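Local coordinates for putative cytoplasmic protein (Salmonella enterica subsp. enterica serovar Typhimurium, PDB 4J32), which probably cleaves peptidoglycan as Tae4, an NlpC/P60 papain-like amidase effector of the type VI secretion system, and forms a toxin-inhibitor complex with its immunity protein Tai4, at residues A[126-131]-A[163-168]; A[92-97]-A[135-140]. All coordinates share one frame; numbering follows the deposited sequence. Where two conformers were deposited one is given.

Contact 1: A[126-131]-A[163-168]; sequences IVVKGH and FVPEVG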
loop_
_atom_site.group_PDB
_atom_site.type_symbol
_atom_site.label_atom_id
_atom_site.label_comp_id
_atom_site.label_asym_id
_atom_site.label_seq_id
_atom_site.Cartn_x
_atom_site.Cartn_y
_atom_site.Cartn_z
ATOM N N ILE A 126 -3.454 -29.573 -20.955
ATOM C CA ILE A 126 -4.216 -29.807 -19.733
ATOM C C ILE A 126 -4.687 -28.491 -19.094
ATOM O O ILE A 126 -3.940 -27.509 -19.018
ATOM C CB ILE A 126 -3.426 -30.690 -18.712
ATOM C CG1 ILE A 126 -4.337 -31.167 -17.566
ATOM C CG2 ILE A 126 -2.175 -29.967 -18.178
ATOM C CD1 ILE A 126 -3.879 -32.474 -16.960
ATOM N N VAL A 127 -5.940 -28.484 -18.654
ATOM C CA VAL A 127 -6.482 -27.385 -17.876
ATOM C C VAL A 127 -6.902 -27.944 -16.538
ATOM O O VAL A 127 -7.542 -28.995 -16.482
ATOM C CB VAL A 127 -7.725 -26.732 -18.574
ATOM C CG1 VAL A 127 -8.448 -25.738 -17.636
ATOM C CG2 VAL A 127 -7.289 -26.030 -19.867
ATOM N N VAL A 128 -6.513 -27.263 -15.455
ATOM C CA VAL A 128 -7.022 -27.585 -14.132
ATOM C C VAL A 128 -7.672 -26.329 -13.551
ATOM O O VAL A 128 -7.060 -25.254 -13.549
ATOM C CB VAL A 128 -5.898 -28.119 -13.206
ATOM C CG1 VAL A 128 -6.459 -28.588 -11.882
ATOM C CG2 VAL A 128 -5.104 -29.251 -13.892
ATOM N N LYS A 129 -8.915 -26.454 -13.111
ATOM C CA LYS A 129 -9.583 -25.376 -12.397
ATOM C C LYS A 129 -9.728 -25.832 -10.956
ATOM O O LYS A 129 -9.984 -27.016 -10.678
ATOM C CB LYS A 129 -10.954 -25.067 -12.994
ATOM C CG LYS A 129 -10.911 -24.422 -14.396
ATOM C CD LYS A 129 -12.346 -24.341 -14.941
ATOM C CE LYS A 129 -12.430 -23.714 -16.345
ATOM N NZ LYS A 129 -13.504 -24.400 -17.199
ATOM N N GLY A 130 -9.568 -24.902 -10.026
ATOM C CA GLY A 130 -9.737 -25.250 -8.627
ATOM C C GLY A 130 -9.710 -24.023 -7.744
ATOM O O GLY A 130 -9.647 -22.882 -8.238
ATOM N N HIS A 131 -9.680 -24.258 -6.442
ATOM C CA HIS A 131 -9.628 -23.158 -5.483
ATOM C C HIS A 131 -8.331 -23.113 -4.681
ATOM O O HIS A 131 -7.603 -24.106 -4.585
ATOM C CB HIS A 131 -10.843 -23.209 -4.555
ATOM C CG HIS A 131 -10.943 -24.455 -3.725
ATOM N ND1 HIS A 131 -11.663 -25.561 -4.125
ATOM C CD2 HIS A 131 -10.456 -24.753 -2.495
ATOM C CE1 HIS A 131 -11.602 -26.491 -3.187
ATOM N NE2 HIS A 131 -10.883 -26.022 -2.182
ATOM N N PHE A 163 -3.310 -25.144 -3.693
ATOM C CA PHE A 163 -4.295 -25.279 -4.758
ATOM C C PHE A 163 -5.030 -26.621 -4.641
ATOM O O PHE A 163 -4.389 -27.667 -4.538
ATOM C CB PHE A 163 -3.595 -25.191 -6.101
ATOM C CG PHE A 163 -4.523 -25.189 -7.271
ATOM C CD1 PHE A 163 -5.395 -24.126 -7.481
ATOM C CD2 PHE A 163 -4.522 -26.258 -8.168
ATOM C CE1 PHE A 163 -6.241 -24.114 -8.579
ATOM C CE2 PHE A 163 -5.370 -26.258 -9.275
ATOM C CZ PHE A 163 -6.234 -25.182 -9.478
ATOM N N VAL A 164 -6.363 -26.576 -4.610
ATOM C CA VAL A 164 -7.198 -27.796 -4.590
ATOM C C VAL A 164 -7.912 -27.942 -5.943
ATOM O O VAL A 164 -8.866 -27.222 -6.218
ATOM C CB VAL A 164 -8.233 -27.775 -3.457
ATOM C CG1 VAL A 164 -9.124 -29.049 -3.495
ATOM C CG2 VAL A 164 -7.544 -27.633 -2.088
ATOM N N PRO A 165 -7.434 -28.864 -6.795
ATOM C CA PRO A 165 -8.039 -29.066 -8.118
ATOM C C PRO A 165 -9.495 -29.570 -7.990
ATOM O O PRO A 165 -9.771 -30.483 -7.205
ATOM C CB PRO A 165 -7.153 -30.151 -8.766
ATOM C CG PRO A 165 -5.935 -30.272 -7.880
ATOM C CD PRO A 165 -6.297 -29.767 -6.538
ATOM N N GLU A 166 -10.403 -28.931 -8.725
ATOM C CA GLU A 166 -11.819 -29.334 -8.768
ATOM C C GLU A 166 -12.117 -30.133 -10.046
ATOM O O GLU A 166 -12.797 -31.163 -10.006
ATOM C CB GLU A 166 -12.719 -28.090 -8.747
ATOM C CG GLU A 166 -12.730 -27.301 -7.443
ATOM C CD GLU A 166 -12.939 -25.811 -7.681
ATOM O OE1 GLU A 166 -12.705 -25.319 -8.831
ATOM O OE2 GLU A 166 -13.280 -25.119 -6.709
ATOM N N VAL A 167 -11.629 -29.624 -11.183
ATOM C CA VAL A 167 -11.844 -30.279 -12.489
ATOM C C VAL A 167 -10.574 -30.215 -13.343
ATOM O O VAL A 167 -9.931 -29.162 -13.437
ATOM C CB VAL A 167 -13.006 -29.638 -13.312
ATOM C CG1 VAL A 167 -13.421 -30.565 -14.485
ATOM C CG2 VAL A 167 -14.207 -29.299 -12.451
ATOM N N GLY A 168 -10.215 -31.341 -13.960
ATOM C CA GLY A 168 -9.085 -31.391 -14.886
ATOM C C GLY A 168 -9.559 -31.875 -16.240
ATOM O O GLY A 168 -10.329 -32.827 -16.315
HETATM O O HOH W 1 -12.179 -22.513 -10.155
#
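Strands 126-131 and 164-168 run antiparallel, their axes 135° apart in direction, and the register slips by one between K129 and G130. The slip is marked by K129 O, which accepts from both E166 N at 2.8 Å and V167 N at 3.1 Å, each donor lying in the carbonyl plane. Beyond it, H131 and V164 resume the ladder: V164 N reaches H131 O at 2.8 Å in a straight bond, whereas H131 N meets V164 O from above the carbonyl plane. E166, brought round to face K129, bends at chi2 and carries its carboxylate past G130, with OE1 3.0 Å from G130 CA. OE2 accepts from H131 ND1 at 3.1 Å; the carboxylate lies at the imidazole edge with its plane turned 51° from the ring, and its charge may favour the proton on ND1. A water lies within hydrogen-bonding distance of both E166 OE1 and G130 O. Over a face of the imidazole sits V164 CB, a CH-pi contact 3.7 Å from the centroid. F163, with CG anti to the backbone N (chi1 -175°), brings its ring back alongside K129 and G130, which it meets obliquely, and CZ lies 3.4 Å from G130 N. V128 CG1 meets both the ring edge at F163 CE2 (3.7 Å) and P165 CB. Two successive residues facing K129 make this a classic beta bulge in the antiparallel sheet of a papain-like peptidase.

Contact 2: A[92-97]-A[135-140]; sequences RVNDMI and NARGHV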
loop_
_atom_site.group_PDB
_atom_site.type_symbol
_atom_site.label_atom_id
_atom_site.label_comp_id
_atom_site.label_asym_id
_atom_site.label_seq_id
_atom_site.Cartn_x
_atom_site.Cartn_y
_atom_site.Cartn_z
ATOM N N ARG A 92 -4.822 -13.493 -20.100
ATOM C CA ARG A 92 -5.635 -13.964 -18.972
ATOM C C ARG A 92 -5.828 -15.479 -19.030
ATOM O O ARG A 92 -6.165 -16.046 -20.082
ATOM C CB ARG A 92 -7.001 -13.269 -18.943
ATOM C CG ARG A 92 -6.892 -11.772 -18.670
ATOM C CD ARG A 92 -8.281 -11.088 -18.644
ATOM N NE ARG A 92 -8.142 -9.758 -18.050
ATOM C CZ ARG A 92 -8.420 -8.596 -18.649
ATOM N NH1 ARG A 92 -8.925 -8.569 -19.887
ATOM N NH2 ARG A 92 -8.224 -7.451 -17.990
ATOM N N VAL A 93 -5.636 -16.117 -17.881
ATOM C CA VAL A 93 -5.859 -17.553 -17.731
ATOM C C VAL A 93 -7.282 -17.937 -18.115
ATOM O O VAL A 93 -7.479 -18.864 -18.906
ATOM C CB VAL A 93 -5.549 -18.029 -16.293
ATOM C CG1 VAL A 93 -5.918 -19.541 -16.147
ATOM C CG2 VAL A 93 -4.040 -17.811 -16.017
ATOM N N ASN A 94 -8.269 -17.206 -17.604
ATOM C CA ASN A 94 -9.665 -17.523 -17.866
ATOM C C ASN A 94 -9.950 -17.465 -19.380
ATOM O O ASN A 94 -10.729 -18.264 -19.914
ATOM C CB ASN A 94 -10.595 -16.583 -17.084
ATOM C CG ASN A 94 -10.884 -17.076 -15.655
ATOM O OD1 ASN A 94 -10.631 -18.245 -15.315
ATOM N ND2 ASN A 94 -11.468 -16.190 -14.815
ATOM N N ASP A 95 -9.329 -16.490 -20.050
ATOM C CA ASP A 95 -9.503 -16.313 -21.497
ATOM C C ASP A 95 -8.861 -17.452 -22.269
ATOM O O ASP A 95 -9.451 -17.964 -23.217
ATOM C CB ASP A 95 -8.927 -14.971 -21.989
ATOM C CG ASP A 95 -9.862 -13.802 -21.730
ATOM O OD1 ASP A 95 -11.032 -14.019 -21.299
ATOM O OD2 ASP A 95 -9.432 -12.655 -21.968
ATOM N N MET A 96 -7.686 -17.884 -21.839
ATOM C CA MET A 96 -7.000 -18.978 -22.524
ATOM C C MET A 96 -7.809 -20.252 -22.395
ATOM O O MET A 96 -7.975 -21.000 -23.377
ATOM C CB MET A 96 -5.581 -19.199 -21.986
ATOM C CG MET A 96 -4.885 -20.446 -22.594
ATOM S SD MET A 96 -4.832 -20.518 -24.411
ATOM C CE MET A 96 -3.848 -19.086 -24.854
ATOM N N ILE A 97 -8.338 -20.491 -21.197
ATOM C CA ILE A 97 -9.206 -21.655 -20.972
ATOM C C ILE A 97 -10.416 -21.621 -21.912
ATOM O O ILE A 97 -10.719 -22.629 -22.589
ATOM C CB ILE A 97 -9.639 -21.757 -19.487
ATOM C CG1 ILE A 97 -8.409 -22.077 -18.634
ATOM C CG2 ILE A 97 -10.689 -22.888 -19.319
ATOM C CD1 ILE A 97 -8.648 -22.018 -17.105
ATOM N N ASN A 135 -4.756 -15.402 -7.462
ATOM C CA ASN A 135 -4.545 -14.648 -8.703
ATOM C C ASN A 135 -5.224 -15.276 -9.924
ATOM O O ASN A 135 -5.111 -14.741 -11.030
ATOM C CB ASN A 135 -3.036 -14.503 -8.979
ATOM C CG ASN A 135 -2.402 -15.846 -9.366
ATOM O OD1 ASN A 135 -2.607 -16.857 -8.673
ATOM N ND2 ASN A 135 -1.686 -15.872 -10.481
ATOM N N ALA A 136 -5.895 -16.415 -9.732
ATOM C CA ALA A 136 -6.423 -17.190 -10.862
ATOM C C ALA A 136 -7.348 -18.299 -10.380
ATOM O O ALA A 136 -7.287 -18.709 -9.224
ATOM C CB ALA A 136 -5.280 -17.784 -11.710
ATOM N N ARG A 137 -8.190 -18.777 -11.291
ATOM C CA ARG A 137 -9.129 -19.858 -11.002
ATOM C C ARG A 137 -8.538 -21.196 -11.435
ATOM O O ARG A 137 -9.157 -22.244 -11.260
ATOM C CB ARG A 137 -10.444 -19.631 -11.762
ATOM C CG ARG A 137 -11.383 -18.551 -11.223
ATOM C CD ARG A 137 -11.943 -18.935 -9.902
ATOM N NE ARG A 137 -11.029 -18.409 -8.897
ATOM C CZ ARG A 137 -10.854 -18.912 -7.687
ATOM N NH1 ARG A 137 -11.507 -19.991 -7.282
ATOM N NH2 ARG A 137 -9.975 -18.336 -6.901
ATOM N N GLY A 138 -7.361 -21.170 -12.042
ATOM C CA GLY A 138 -6.825 -22.402 -12.598
ATOM C C GLY A 138 -5.544 -22.182 -13.350
ATOM O O GLY A 138 -4.918 -21.125 -13.221
ATOM N N HIS A 139 -5.158 -23.193 -14.126
ATOM C CA HIS A 139 -3.869 -23.190 -14.818
ATOM C C HIS A 139 -4.065 -23.961 -16.122
ATOM O O HIS A 139 -4.940 -24.839 -16.198
ATOM C CB HIS A 139 -2.797 -23.881 -13.961
ATOM C CG HIS A 139 -1.396 -23.529 -14.360
ATOM N ND1 HIS A 139 -0.860 -22.272 -14.172
ATOM C CD2 HIS A 139 -0.425 -24.269 -14.949
ATOM C CE1 HIS A 139 0.385 -22.255 -14.621
ATOM N NE2 HIS A 139 0.669 -23.455 -15.106
ATOM N N VAL A 140 -3.283 -23.599 -17.132
ATOM C CA VAL A 140 -3.295 -24.264 -18.444
ATOM C C VAL A 140 -1.846 -24.524 -18.812
ATOM O O VAL A 140 -1.017 -23.602 -18.757
ATOM C CB VAL A 140 -3.837 -23.368 -19.597
ATOM C CG1 VAL A 140 -4.178 -24.232 -20.842
ATOM C CG2 VAL A 140 -5.009 -22.520 -19.174
HETATM O O HOH W 2 -8.564 -17.411 -13.676
#
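The amide of N94 and the guanidinium of R137 have planes 68° apart and do not touch; contact is made by N94 OD1, which lies alongside R137 CB at 3.8 Å. The third flat group, the H139 imidazole, starts away from helix 93-97 and hydrogen-bonds through NE2 to D150. A water accepts from R137 N at 2.8 Å and donates weakly to N94 OD1, bridging helix and loop. R137 then bends at chi2 and chi3, and its NH2 makes a salt bridge with E2 of a neighbouring immunity protein chain. Beyond this polar pair the contact is apolar. V140 CG2, set beside its own backbone N, presses on I97 CG1 at 3.5 Å, tighter than usual carbon packing, and touches M96 CG at 4.0 Å. V93, with CG1 anti to its backbone N (chi1 175°), rests that methyl 3.5 Å from G138 O. H139 also touches C57 at the start of helix 57-67, consistent with a Cys-His-Asp site of papain-like peptidases. The axis of helix segment 93-97 passes strand 138-140 at 56°, with a closest approach of 8.3 Å, and I97 also packs on strand 124-131, while V93, M96 and V140 touch helix 57-67.

Overall arrangement
Contacts 1 and 2 have centres about 10 Å apart and interlock along the chain, their segments coming in the order 92-97, 126-131, 135-140, 163-168. Three of the four lie on one antiparallel sheet, ordered 109-112, 164-172, 124-131, 138-143, so contact 1 joins its two inner strands and contact 2 sets helix 93-103 against its edge strand. They are stitched directly: V128 O lies 2.9 Å from H139 N, a probable hydrogen bond, and V127 CG2 packs on V140 CG1 at 3.7 Å. R137 makes a salt bridge to E2 of a neighbouring immunity protein chain and H131 packs on an E2, apparently the same one, so contact 2 borders the inhibitor while contact 1 reaches it at H131.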